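PDB 3PAM: transmembrane protein from Bartonella henselae, which probably binds peptides as a solute-binding component of an ABC-type oligopeptide transport system. Local coordinates for residues I28-E33 / L145-N150; G53-S58 / D234-V239; G173-D178 / N204-F209; N196-A201 / N210-S215. One frame throughout, in Å; residues are numbered along the deposited sequence.

Interaction 1 of 4, residues I28-E33 / L145-N150; sequences ILFDFE and LAFQSN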
loop_
_atom_site.group_PDB
_atom_site.type_symbol
_atom_site.label_atom_id
_atom_site.label_comp_id
_atom_site.label_asym_id
_atom_site.label_seq_id
_atom_site.Cartn_x
_atom_site.Cartn_y
_atom_site.Cartn_z
ATOM N N ILE A 28 3.213 -2.486 8.385
ATOM C CA ILE A 28 2.981 -2.942 9.750
ATOM C C ILE A 28 3.421 -1.908 10.801
ATOM O O ILE A 28 2.742 -1.712 11.807
ATOM C CB ILE A 28 3.686 -4.284 9.998
ATOM C CG1 ILE A 28 3.159 -5.330 9.012
ATOM C CG2 ILE A 28 3.502 -4.720 11.448
ATOM C CD1 ILE A 28 3.879 -6.667 9.094
ATOM N N LEU A 29 4.553 -1.257 10.556
ATOM C CA LEU A 29 5.120 -0.277 11.479
ATOM C C LEU A 29 4.211 0.920 11.739
ATOM O O LEU A 29 4.327 1.612 12.761
ATOM C CB LEU A 29 6.466 0.226 10.945
ATOM C CG LEU A 29 7.691 -0.642 11.201
ATOM C CD1 LEU A 29 8.802 -0.349 10.220
ATOM C CD2 LEU A 29 8.148 -0.357 12.595
ATOM N N PHE A 30 3.309 1.179 10.819
ATOM C CA PHE A 30 2.414 2.279 10.995
ATOM C C PHE A 30 1.297 1.850 11.917
ATOM O O PHE A 30 0.688 0.790 11.722
ATOM C CB PHE A 30 1.886 2.793 9.659
ATOM C CG PHE A 30 0.792 3.797 9.800
ATOM C CD1 PHE A 30 1.047 5.049 10.358
ATOM C CD2 PHE A 30 -0.505 3.482 9.397
ATOM C CE1 PHE A 30 0.025 5.987 10.496
ATOM C CE2 PHE A 30 -1.546 4.413 9.519
ATOM C CZ PHE A 30 -1.291 5.664 10.063
ATOM N N ASP A 31 1.068 2.703 12.919
ATOM C CA ASP A 31 0.109 2.503 13.983
ATOM C C ASP A 31 -1.097 3.407 13.758
ATOM O O ASP A 31 -1.107 4.570 14.190
ATOM C CB ASP A 31 0.785 2.837 15.332
ATOM C CG ASP A 31 -0.163 2.752 16.512
ATOM O OD1 ASP A 31 -1.388 2.670 16.288
ATOM O OD2 ASP A 31 0.310 2.759 17.676
ATOM N N PHE A 32 -2.117 2.864 13.093
ATOM C CA PHE A 32 -3.342 3.610 12.772
ATOM C C PHE A 32 -4.168 3.976 13.992
ATOM O O PHE A 32 -4.750 5.071 14.046
ATOM C CB PHE A 32 -4.207 2.847 11.763
ATOM C CG PHE A 32 -5.603 3.363 11.657
ATOM C CD1 PHE A 32 -5.848 4.639 11.152
ATOM C CD2 PHE A 32 -6.677 2.588 12.077
ATOM C CE1 PHE A 32 -7.136 5.140 11.081
ATOM C CE2 PHE A 32 -7.968 3.079 11.998
ATOM C CZ PHE A 32 -8.198 4.358 11.488
ATOM N N GLU A 33 -4.230 3.064 14.957
ATOM C CA GLU A 33 -5.021 3.271 16.180
ATOM C C GLU A 33 -4.515 4.415 17.050
ATOM O O GLU A 33 -5.317 5.121 17.656
ATOM C CB GLU A 33 -5.172 1.972 16.988
ATOM C CG GLU A 33 -4.091 0.935 16.743
ATOM C CD GLU A 33 -3.943 0.549 15.274
ATOM O OE1 GLU A 33 -2.835 0.735 14.723
ATOM O OE2 GLU A 33 -4.927 0.072 14.669
ATOM N N LEU A 145 3.748 12.729 10.286
ATOM C CA LEU A 145 4.623 12.960 11.433
ATOM C C LEU A 145 4.471 11.855 12.454
ATOM O O LEU A 145 5.450 11.434 13.069
ATOM C CB LEU A 145 4.321 14.315 12.057
ATOM C CG LEU A 145 4.862 15.557 11.342
ATOM C CD1 LEU A 145 4.201 16.804 11.908
ATOM C CD2 LEU A 145 6.395 15.622 11.476
ATOM N N ALA A 146 3.247 11.371 12.621
ATOM C CA ALA A 146 2.996 10.188 13.438
ATOM C C ALA A 146 3.682 8.951 12.846
ATOM O O ALA A 146 4.247 8.145 13.567
ATOM C CB ALA A 146 1.492 9.959 13.570
ATOM N N PHE A 147 3.628 8.795 11.529
ATOM C CA PHE A 147 4.338 7.694 10.870
ATOM C C PHE A 147 5.837 7.828 11.117
ATOM O O PHE A 147 6.492 6.849 11.438
ATOM C CB PHE A 147 4.010 7.643 9.373
ATOM C CG PHE A 147 4.440 6.366 8.680
ATOM C CD1 PHE A 147 4.602 5.174 9.371
ATOM C CD2 PHE A 147 4.641 6.358 7.311
ATOM C CE1 PHE A 147 4.995 4.008 8.692
ATOM C CE2 PHE A 147 5.022 5.194 6.644
ATOM C CZ PHE A 147 5.200 4.025 7.326
ATOM N N GLN A 148 6.353 9.053 11.017
ATOM C CA GLN A 148 7.774 9.336 11.237
ATOM C C GLN A 148 8.262 8.758 12.569
ATOM O O GLN A 148 9.295 8.082 12.621
ATOM C CB GLN A 148 8.041 10.842 11.163
ATOM C CG GLN A 148 9.458 11.272 11.604
ATOM C CD GLN A 148 9.664 12.757 11.458
ATOM O OE1 GLN A 148 10.383 13.211 10.572
ATOM N NE2 GLN A 148 9.013 13.534 12.315
ATOM N N SER A 149 7.487 9.012 13.624
ATOM C CA SER A 149 7.759 8.511 14.972
ATOM C C SER A 149 7.796 6.977 15.072
ATOM O O SER A 149 8.667 6.408 15.737
ATOM C CB SER A 149 6.719 9.069 15.935
ATOM O OG SER A 149 6.650 8.267 17.096
ATOM N N ASN A 150 6.821 6.319 14.452
ATOM C CA ASN A 150 6.827 4.870 14.335
ATOM C C ASN A 150 8.116 4.353 13.667
ATOM O O ASN A 150 8.675 3.360 14.106
ATOM C CB ASN A 150 5.608 4.379 13.546
ATOM C CG ASN A 150 4.296 4.870 14.126
ATOM O OD1 ASN A 150 4.224 5.257 15.288
ATOM N ND2 ASN A 150 3.240 4.846 13.314
#
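F30 and F147 form the tight part of this contact. Their rings make an offset edge-to-face (T-shaped) pair, with the edge of F30 toward the face of F147. The centroids are 5.4 Å apart and the planes stand at 82°. In F147, CG is anti to the backbone N (chi1 -167°). F147 CE1 lies 3.5 Å from F30 CB. F30 CD1 is 3.7 Å from F147 CD1, so the ring and its methylene both press on the same side of F147. The backbone N of F32 lies above one face of the F30 ring, toward its rim. The strand 252-257 adds I253 and L255 against F30, and F8 meets the ring of F147.

One helical turn on, N150 faces the end of helix 20-29. Its CB is 3.1 Å from L29 O, a close approach of carbon to carbonyl. Next to it, L29 CD2 reaches only 4.0 Å from N150 O. The other side is looser. A146 directs its CB toward 28-33, yet the CB stays 5.2 Å from F30 CE1 and packs on W34 and V35 instead. L145 and S149 of the same helix are exposed.

D31 is the N-cap of helix 32-38. Its OD1 accepts from W34 N and is also bonded to T92 OG1. The D31 carboxylate thus caps the start of helix 32-38. The chemistry of the contact is therefore mixed: an aromatic pair lies beside a polar asparagine, N150, which packs on the backbone of L29, F30 and D31.

Interaction 2 of 4, residues G53-S58 / D234-V239; sequences GSILSS and DFIAAV
L56 and I55 carry an apolar contact out of a turn that is otherwise mostly serine. No hydrogen bond crosses between the two segments. The turn is type I, from S54 to S57, and is closed by S57 N to S54 O. It presents its two middle side chains to helix 232-249.

L56 does the larger share. Its CB and CD2 meet three residues of the helix. L56 CB rests 3.7 Å from V239 CG1. L56 CD2 reaches 4.0 Å from both I236 CG1 and F235 CE2, lying oblique to the ring. L56 and I236 cross at about a right angle. I55 comes in farther out, where I55 CG2 and CD1 each lie 4.0 Å from I236 CD1. I55 is exposed and I236 partly so, whereas V239 is buried. On the helix, V239 CG2 sits over one face of F235, toward its rim, one turn back.

Polar bonds lie just beyond, from I55 O to R240 and from S58 OG to D243. P190 packs on L56 and V239. Helix 217-228 backs F235 and V239 through I226, and helix 65-71 meets A237.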
loop_
_atom_site.group_PDB
_atom_site.type_symbol
_atom_site.label_atom_id
_atom_site.label_comp_id
_atom_site.label_asym_id
_atom_site.label_seq_id
_atom_site.Cartn_x
_atom_site.Cartn_y
_atom_site.Cartn_z
ATOM N N GLY A 53 -15.999 -3.408 1.712
ATOM C CA GLY A 53 -17.423 -3.274 1.958
ATOM C C GLY A 53 -18.200 -3.325 0.666
ATOM O O GLY A 53 -19.176 -2.614 0.493
ATOM N N SER A 54 -17.726 -4.172 -0.236
ATOM C CA SER A 54 -18.322 -4.410 -1.529
ATOM C C SER A 54 -18.271 -5.912 -1.726
ATOM O O SER A 54 -17.461 -6.603 -1.098
ATOM C CB SER A 54 -17.504 -3.694 -2.607
ATOM O OG SER A 54 -17.383 -4.461 -3.798
ATOM N N ILE A 55 -19.135 -6.420 -2.593
ATOM C CA ILE A 55 -19.105 -7.821 -2.979
ATOM C C ILE A 55 -17.749 -8.051 -3.685
ATOM O O ILE A 55 -17.261 -9.179 -3.797
ATOM C CB ILE A 55 -20.364 -8.167 -3.857
ATOM C CG1 ILE A 55 -20.969 -9.532 -3.484
ATOM C CG2 ILE A 55 -20.104 -7.977 -5.363
ATOM C CD1 ILE A 55 -20.398 -10.744 -4.212
ATOM N N LEU A 56 -17.122 -6.957 -4.111
ATOM C CA LEU A 56 -15.826 -7.027 -4.807
ATOM C C LEU A 56 -14.617 -7.116 -3.879
ATOM O O LEU A 56 -13.510 -7.357 -4.344
ATOM C CB LEU A 56 -15.643 -5.845 -5.764
ATOM C CG LEU A 56 -16.786 -5.499 -6.725
ATOM C CD1 LEU A 56 -16.415 -4.245 -7.500
ATOM C CD2 LEU A 56 -17.123 -6.670 -7.651
ATOM N N SER A 57 -14.815 -6.914 -2.577
ATOM C CA SER A 57 -13.720 -7.037 -1.636
ATOM C C SER A 57 -13.355 -8.491 -1.490
ATOM O O SER A 57 -14.222 -9.351 -1.582
ATOM C CB SER A 57 -14.105 -6.486 -0.273
ATOM O OG SER A 57 -12.943 -6.335 0.517
ATOM N N SER A 58 -12.071 -8.762 -1.261
ATOM C CA SER A 58 -11.586 -10.136 -1.035
ATOM C C SER A 58 -11.357 -10.447 0.427
ATOM O O SER A 58 -10.970 -11.562 0.777
ATOM C CB SER A 58 -10.277 -10.385 -1.772
ATOM O OG SER A 58 -9.196 -9.722 -1.141
ATOM N N ASP A 234 -17.686 -14.004 -13.294
ATOM C CA ASP A 234 -16.315 -13.818 -13.802
ATOM C C ASP A 234 -15.747 -12.479 -13.409
ATOM O O ASP A 234 -14.576 -12.378 -13.107
ATOM C CB ASP A 234 -16.249 -13.980 -15.318
ATOM C CG ASP A 234 -16.406 -15.409 -15.744
ATOM O OD1 ASP A 234 -16.463 -16.269 -14.849
ATOM O OD2 ASP A 234 -16.485 -15.687 -16.965
ATOM N N PHE A 235 -16.600 -11.461 -13.406
ATOM C CA PHE A 235 -16.199 -10.106 -13.030
ATOM C C PHE A 235 -15.839 -9.972 -11.551
ATOM O O PHE A 235 -14.868 -9.313 -11.204
ATOM C CB PHE A 235 -17.330 -9.153 -13.366
ATOM C CG PHE A 235 -17.021 -7.735 -13.090
ATOM C CD1 PHE A 235 -16.438 -6.938 -14.071
ATOM C CD2 PHE A 235 -17.344 -7.173 -11.857
ATOM C CE1 PHE A 235 -16.172 -5.601 -13.818
ATOM C CE2 PHE A 235 -17.058 -5.848 -11.590
ATOM C CZ PHE A 235 -16.485 -5.062 -12.566
ATOM N N ILE A 236 -16.641 -10.593 -10.692
ATOM C CA ILE A 236 -16.410 -10.582 -9.237
ATOM C C ILE A 236 -15.104 -11.313 -8.907
ATOM O O ILE A 236 -14.325 -10.860 -8.067
ATOM C CB ILE A 236 -17.651 -11.183 -8.471
ATOM C CG1 ILE A 236 -18.820 -10.178 -8.492
ATOM C CG2 ILE A 236 -17.305 -11.628 -7.038
ATOM C CD1 ILE A 236 -20.184 -10.776 -8.253
ATOM N N ALA A 237 -14.844 -12.414 -9.601
ATOM C CA ALA A 237 -13.613 -13.182 -9.372
ATOM C C ALA A 237 -12.357 -12.439 -9.856
ATOM O O ALA A 237 -11.297 -12.503 -9.216
ATOM C CB ALA A 237 -13.720 -14.569 -10.019
ATOM N N ALA A 238 -12.482 -11.728 -10.974
ATOM C CA ALA A 238 -11.370 -10.928 -11.480
ATOM C C ALA A 238 -10.995 -9.751 -10.560
ATOM O O ALA A 238 -9.804 -9.520 -10.293
ATOM C CB ALA A 238 -11.650 -10.460 -12.865
ATOM N N VAL A 239 -11.994 -9.019 -10.070
ATOM C CA VAL A 239 -11.735 -7.908 -9.158
ATOM C C VAL A 239 -11.203 -8.421 -7.826
ATOM O O VAL A 239 -10.248 -7.872 -7.273
ATOM C CB VAL A 239 -12.984 -7.051 -8.906
ATOM C CG1 VAL A 239 -12.679 -5.963 -7.895
ATOM C CG2 VAL A 239 -13.442 -6.415 -10.199
#

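Interaction 3 of 4, residues G173-D178 / N204-F209; sequences GMFNYD and NLKGSF
S208 OG, 4.1 Å from F175 CZ, is gripped by several groups. It accepts from N210 N and bonds to S202 O, with N196 O a weaker alternative. These bonds fix the hydroxyl beside the tip of the F175 ring. In F175, CG is anti to the carbonyl carbon (chi1 -57°). The ring edge meets two carbonyls of the loop. F175 CZ is 3.7 Å from S208 O, and F175 CE2 is 3.8 Å from L205 O. Both oxygens lie near the ring plane, where the C-H edge is slightly positive. R13 makes a cation-pi contact with the same ring.

K206 lies across the end of helix 165-174. Its NZ donates to M174 O at 3.3 Å. The ammonium is well above the carbonyl plane, 54° out of it. The chain is bent at chi2 and chi4, and on the way K206 CG passes 3.1 Å from G173 O. K206 CD then touches the selenium of M174, a selenomethionine here, at 3.8 Å. The two side chains cross at about a right angle, on the exposed side of the contact. A positive charge here would probably be favoured by the carbonyls of a helix C-terminus.

The backbones come close where both have glycine, with G173 CA and G207 CA 4.3 Å apart. G207 has positive phi, as a type II turn from L205 to S208 asks. F175 also has positive phi and ends the helix in a Schellman motif. This is a Schellman-type helix C-terminus packed against a type II beta turn.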
loop_
_atom_site.group_PDB
_atom_site.type_symbol
_atom_site.label_atom_id
_atom_site.label_comp_id
_atom_site.label_asym_id
_atom_site.label_seq_id
_atom_site.Cartn_x
_atom_site.Cartn_y
_atom_site.Cartn_z
ATOM N N GLY A 173 2.977 14.455 -10.987
ATOM C CA GLY A 173 3.026 14.242 -12.423
ATOM C C GLY A 173 4.330 13.625 -12.866
ATOM O O GLY A 173 4.340 12.798 -13.772
HETATM N N MSE A 174 5.422 14.001 -12.202
HETATM C CA MSE A 174 6.751 13.505 -12.547
HETATM C C MSE A 174 7.149 12.254 -11.760
HETATM O O MSE A 174 8.226 11.674 -11.994
HETATM C CB MSE A 174 7.789 14.610 -12.343
HETATM C CG MSE A 174 7.591 15.856 -13.211
HETATM SE SE MSE A 174 7.652 15.445 -15.127
HETATM C CE MSE A 174 7.912 17.263 -15.847
ATOM N N PHE A 175 6.276 11.824 -10.847
ATOM C CA PHE A 175 6.615 10.775 -9.868
ATOM C C PHE A 175 7.831 11.145 -8.978
ATOM O O PHE A 175 8.603 10.282 -8.529
ATOM C CB PHE A 175 6.797 9.425 -10.574
ATOM C CG PHE A 175 5.600 9.006 -11.363
ATOM C CD1 PHE A 175 4.335 9.015 -10.774
ATOM C CD2 PHE A 175 5.721 8.623 -12.684
ATOM C CE1 PHE A 175 3.224 8.643 -11.475
ATOM C CE2 PHE A 175 4.595 8.253 -13.424
ATOM C CZ PHE A 175 3.343 8.274 -12.823
ATOM N N ASN A 176 8.005 12.448 -8.757
ATOM C CA ASN A 176 9.129 12.957 -7.992
ATOM C C ASN A 176 8.868 12.967 -6.474
ATOM O O ASN A 176 8.674 14.013 -5.866
ATOM C CB ASN A 176 9.517 14.341 -8.502
ATOM C CG ASN A 176 10.846 14.807 -7.955
ATOM O OD1 ASN A 176 11.692 13.986 -7.573
ATOM N ND2 ASN A 176 11.036 16.122 -7.891
ATOM N N TYR A 177 8.856 11.780 -5.877
ATOM C CA TYR A 177 8.563 11.644 -4.466
ATOM C C TYR A 177 8.975 10.256 -4.046
ATOM O O TYR A 177 8.980 9.338 -4.860
ATOM C CB TYR A 177 7.055 11.850 -4.181
ATOM C CG TYR A 177 6.128 11.045 -5.064
ATOM C CD1 TYR A 177 5.763 9.734 -4.734
ATOM C CD2 TYR A 177 5.593 11.601 -6.224
ATOM C CE1 TYR A 177 4.904 8.993 -5.560
ATOM C CE2 TYR A 177 4.741 10.880 -7.047
ATOM C CZ TYR A 177 4.412 9.574 -6.719
ATOM O OH TYR A 177 3.584 8.856 -7.548
ATOM N N ASP A 178 9.313 10.089 -2.775
ATOM C CA ASP A 178 9.522 8.760 -2.237
ATOM C C ASP A 178 8.170 8.153 -1.858
ATOM O O ASP A 178 7.893 6.967 -2.121
ATOM C CB ASP A 178 10.436 8.842 -1.009
ATOM C CG ASP A 178 11.854 9.317 -1.345
ATOM O OD1 ASP A 178 12.389 8.936 -2.407
ATOM O OD2 ASP A 178 12.456 10.042 -0.530
ATOM N N ASN A 204 5.403 4.006 -16.444
ATOM C CA ASN A 204 6.385 4.908 -17.033
ATOM C C ASN A 204 5.827 6.038 -17.901
ATOM O O ASN A 204 6.531 6.578 -18.767
ATOM C CB ASN A 204 7.428 4.098 -17.792
ATOM C CG ASN A 204 8.194 3.172 -16.883
ATOM O OD1 ASN A 204 8.848 3.628 -15.949
ATOM N ND2 ASN A 204 8.116 1.869 -17.140
ATOM N N LEU A 205 4.576 6.414 -17.634
ATOM C CA LEU A 205 3.938 7.534 -18.329
ATOM C C LEU A 205 3.528 8.605 -17.317
ATOM O O LEU A 205 2.543 8.466 -16.577
ATOM C CB LEU A 205 2.738 7.067 -19.162
ATOM C CG LEU A 205 3.003 6.131 -20.361
ATOM C CD1 LEU A 205 1.689 5.511 -20.876
ATOM C CD2 LEU A 205 3.768 6.815 -21.495
ATOM N N LYS A 206 4.328 9.664 -17.290
ATOM C CA LYS A 206 4.087 10.826 -16.462
ATOM C C LYS A 206 2.663 11.350 -16.544
ATOM O O LYS A 206 2.107 11.537 -17.632
ATOM C CB LYS A 206 5.093 11.924 -16.809
ATOM C CG LYS A 206 6.332 11.836 -15.931
ATOM C CD LYS A 206 7.624 12.012 -16.716
ATOM C CE LYS A 206 8.816 11.547 -15.887
ATOM N NZ LYS A 206 8.498 10.376 -14.978
ATOM N N GLY A 207 2.067 11.556 -15.381
ATOM C CA GLY A 207 0.725 12.083 -15.311
ATOM C C GLY A 207 -0.312 11.001 -15.258
ATOM O O GLY A 207 -1.500 11.297 -15.235
ATOM N N SER A 208 0.130 9.744 -15.259
ATOM C CA SER A 208 -0.776 8.641 -14.995
ATOM C C SER A 208 -0.992 8.490 -13.473
ATOM O O SER A 208 -0.280 9.093 -12.660
ATOM C CB SER A 208 -0.250 7.354 -15.620
ATOM O OG SER A 208 0.161 6.432 -14.632
ATOM N N PHE A 209 -1.976 7.685 -13.097
ATOM C CA PHE A 209 -2.305 7.521 -11.710
ATOM C C PHE A 209 -1.713 6.257 -11.114
ATOM O O PHE A 209 -2.193 5.780 -10.073
ATOM C CB PHE A 209 -3.815 7.535 -11.502
ATOM C CG PHE A 209 -4.462 8.867 -11.804
ATOM C CD1 PHE A 209 -3.703 10.043 -11.849
ATOM C CD2 PHE A 209 -5.824 8.945 -12.017
ATOM C CE1 PHE A 209 -4.297 11.268 -12.119
ATOM C CE2 PHE A 209 -6.434 10.178 -12.287
ATOM C CZ PHE A 209 -5.670 11.333 -12.342
#

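Interaction 4 of 4, residues N196-A201 / N210-S215; sequences NRWSSA and NFSGAS. With EOH (ethanol), chain C.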
loop_
_atom_site.group_PDB
_atom_site.type_symbol
_atom_site.label_atom_id
_atom_site.label_comp_id
_atom_site.label_asym_id
_atom_site.label_seq_id
_atom_site.Cartn_x
_atom_site.Cartn_y
_atom_site.Cartn_z
ATOM N N ASN A 196 -5.030 2.851 -16.004
ATOM C CA ASN A 196 -4.319 4.066 -15.617
ATOM C C ASN A 196 -3.733 3.972 -14.193
ATOM O O ASN A 196 -2.692 4.549 -13.898
ATOM C CB ASN A 196 -5.285 5.246 -15.722
ATOM C CG ASN A 196 -4.587 6.587 -15.702
ATOM O OD1 ASN A 196 -3.462 6.729 -16.178
ATOM N ND2 ASN A 196 -5.265 7.589 -15.153
ATOM N N ARG A 197 -4.381 3.218 -13.316
ATOM C CA ARG A 197 -3.914 3.125 -11.921
ATOM C C ARG A 197 -2.820 2.086 -11.701
ATOM O O ARG A 197 -1.862 2.338 -10.965
ATOM C CB ARG A 197 -5.079 2.793 -10.996
ATOM C CG ARG A 197 -6.230 3.747 -11.077
ATOM C CD ARG A 197 -7.386 3.245 -10.221
ATOM N NE ARG A 197 -8.324 4.324 -9.911
ATOM C CZ ARG A 197 -9.398 4.183 -9.138
ATOM N NH1 ARG A 197 -9.701 3.008 -8.576
ATOM N NH2 ARG A 197 -10.177 5.233 -8.928
ATOM N N TRP A 198 -2.965 0.916 -12.312
ATOM C CA TRP A 198 -2.151 -0.235 -11.915
ATOM C C TRP A 198 -1.344 -0.907 -13.011
ATOM O O TRP A 198 -0.497 -1.739 -12.699
ATOM C CB TRP A 198 -3.031 -1.309 -11.292
ATOM C CG TRP A 198 -3.750 -0.843 -10.099
ATOM C CD1 TRP A 198 -5.074 -0.631 -9.989
ATOM C CD2 TRP A 198 -3.178 -0.494 -8.848
ATOM N NE1 TRP A 198 -5.384 -0.182 -8.742
ATOM C CE2 TRP A 198 -4.235 -0.091 -8.009
ATOM C CE3 TRP A 198 -1.870 -0.498 -8.341
ATOM C CZ2 TRP A 198 -4.035 0.313 -6.681
ATOM C CZ3 TRP A 198 -1.670 -0.113 -7.041
ATOM C CH2 TRP A 198 -2.753 0.292 -6.219
ATOM N N SER A 199 -1.611 -0.590 -14.275
ATOM C CA SER A 199 -1.006 -1.365 -15.347
ATOM C C SER A 199 0.466 -0.993 -15.444
ATOM O O SER A 199 0.864 0.125 -15.088
ATOM C CB SER A 199 -1.702 -1.101 -16.679
ATOM O OG SER A 199 -1.206 0.107 -17.218
ATOM N N SER A 200 1.257 -1.931 -15.940
ATOM C CA SER A 200 2.706 -1.772 -16.016
ATOM C C SER A 200 3.099 -0.682 -17.001
ATOM O O SER A 200 4.068 0.059 -16.770
ATOM C CB SER A 200 3.338 -3.086 -16.462
ATOM O OG SER A 200 2.717 -3.495 -17.660
ATOM N N ALA A 201 2.350 -0.603 -18.099
ATOM C CA ALA A 201 2.537 0.460 -19.075
ATOM C C ALA A 201 2.408 1.855 -18.447
ATOM O O ALA A 201 3.186 2.776 -18.770
ATOM C CB ALA A 201 1.579 0.290 -20.258
ATOM N N ASN A 210 -0.681 5.713 -11.757
ATOM C CA ASN A 210 0.050 4.631 -11.148
ATOM C C ASN A 210 1.114 5.231 -10.246
ATOM O O ASN A 210 2.290 5.256 -10.594
ATOM C CB ASN A 210 0.648 3.672 -12.180
ATOM C CG ASN A 210 1.249 2.414 -11.533
ATOM O OD1 ASN A 210 1.487 2.370 -10.323
ATOM N ND2 ASN A 210 1.484 1.394 -12.345
ATOM N N PHE A 211 0.669 5.754 -9.104
ATOM C CA PHE A 211 1.540 6.448 -8.165
ATOM C C PHE A 211 2.590 5.528 -7.583
ATOM O O PHE A 211 3.700 5.967 -7.313
ATOM C CB PHE A 211 0.718 7.090 -7.051
ATOM C CG PHE A 211 -0.341 8.058 -7.556
ATOM C CD1 PHE A 211 0.025 9.190 -8.282
ATOM C CD2 PHE A 211 -1.689 7.825 -7.319
ATOM C CE1 PHE A 211 -0.941 10.090 -8.760
ATOM C CE2 PHE A 211 -2.646 8.700 -7.785
ATOM C CZ PHE A 211 -2.270 9.852 -8.512
ATOM N N SER A 212 2.233 4.260 -7.372
ATOM C CA SER A 212 3.163 3.306 -6.790
ATOM C C SER A 212 4.180 2.741 -7.804
ATOM O O SER A 212 5.155 2.152 -7.391
ATOM C CB SER A 212 2.437 2.184 -6.010
ATOM O OG SER A 212 1.700 1.314 -6.855
ATOM N N GLY A 213 3.971 2.968 -9.108
ATOM C CA GLY A 213 4.827 2.387 -10.148
ATOM C C GLY A 213 4.723 0.871 -10.205
ATOM O O GLY A 213 5.666 0.167 -10.633
ATOM N N ALA A 214 3.565 0.360 -9.789
ATOM C CA ALA A 214 3.283 -1.068 -9.854
ATOM C C ALA A 214 3.365 -1.585 -11.280
ATOM O O ALA A 214 2.904 -0.933 -12.213
ATOM C CB ALA A 214 1.917 -1.365 -9.285
ATOM N N SER A 215 3.956 -2.776 -11.418
ATOM C CA SER A 215 4.222 -3.355 -12.716
ATOM C C SER A 215 4.466 -4.854 -12.589
ATOM O O SER A 215 5.596 -5.302 -12.507
ATOM C CB SER A 215 5.441 -2.678 -13.356
ATOM O OG SER A 215 5.816 -3.347 -14.555
HETATM C C1 EOH C . -1.014 3.312 -7.739
HETATM C C2 EOH C . -2.502 3.003 -7.994
HETATM O O EOH C . -0.123 2.266 -8.096
HETATM O O HOH W 1 6.781 -1.377 -16.097
#
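R197 and N210 have CA atoms 4.3 Å apart, and S200 and S215 have theirs 4.0 Å apart, so the chain leaving helix 193-198 runs close to the type I turn from N210 to G213 and the residues after it.

N210 is the hub. With CG anti to its backbone N (chi1 -172°), its amide clasps A214 twice: OD1 accepts from A214 N at 2.9 Å, and ND2 donates to A214 O at 2.7 Å, on a lone pair. The same ND2 crosses to S199 O at 3.1 Å, from 45° above that carbonyl plane. N210 CA also approaches R197 O to 3.0 Å as a C-H...O contact.

An ethanol, probably from the crystallisation liquor, fits between N210, S212 and W198. Its hydroxyl donates to N210 OD1 at 2.7 Å. A weak bond comes from S212 N, while the approach of S212 OG is too short to trust. Ethanol C2 lies 3.1 Å above one face of the W198 ring, toward its rim. A214 CB meets that ring in plane, at its edge. A water joins S200 O to S215 OG, and S200 OG bonds to D220.

Helix 217-228 packs on W198 through I219 and I223. Strand 179-184 meets R197 and F211 through L184, and strand 5-10 meets F211 and S212 through V9.

In the fold
Interactions 1 and 4 are buried, interaction 3 is partly buried, and interaction 2 lies at the surface. Interactions 1 and 2 are on opposite sides of the chain's centre, with their own centres about 30 Å apart. Interaction 1 joins aromatic rings and an asparagine, interaction 2 mainly aliphatic side chains. Interactions 3 and 4 are neighbours and share the loop between helices 193-198 and 217-228. They touch where Y177 OH lies 2.9 Å from F211 O, a probable hydrogen bond. Their chemistry is more polar: a lysine bonded to a carbonyl near the helix end in interaction 3, a buried asparagine in interaction 4.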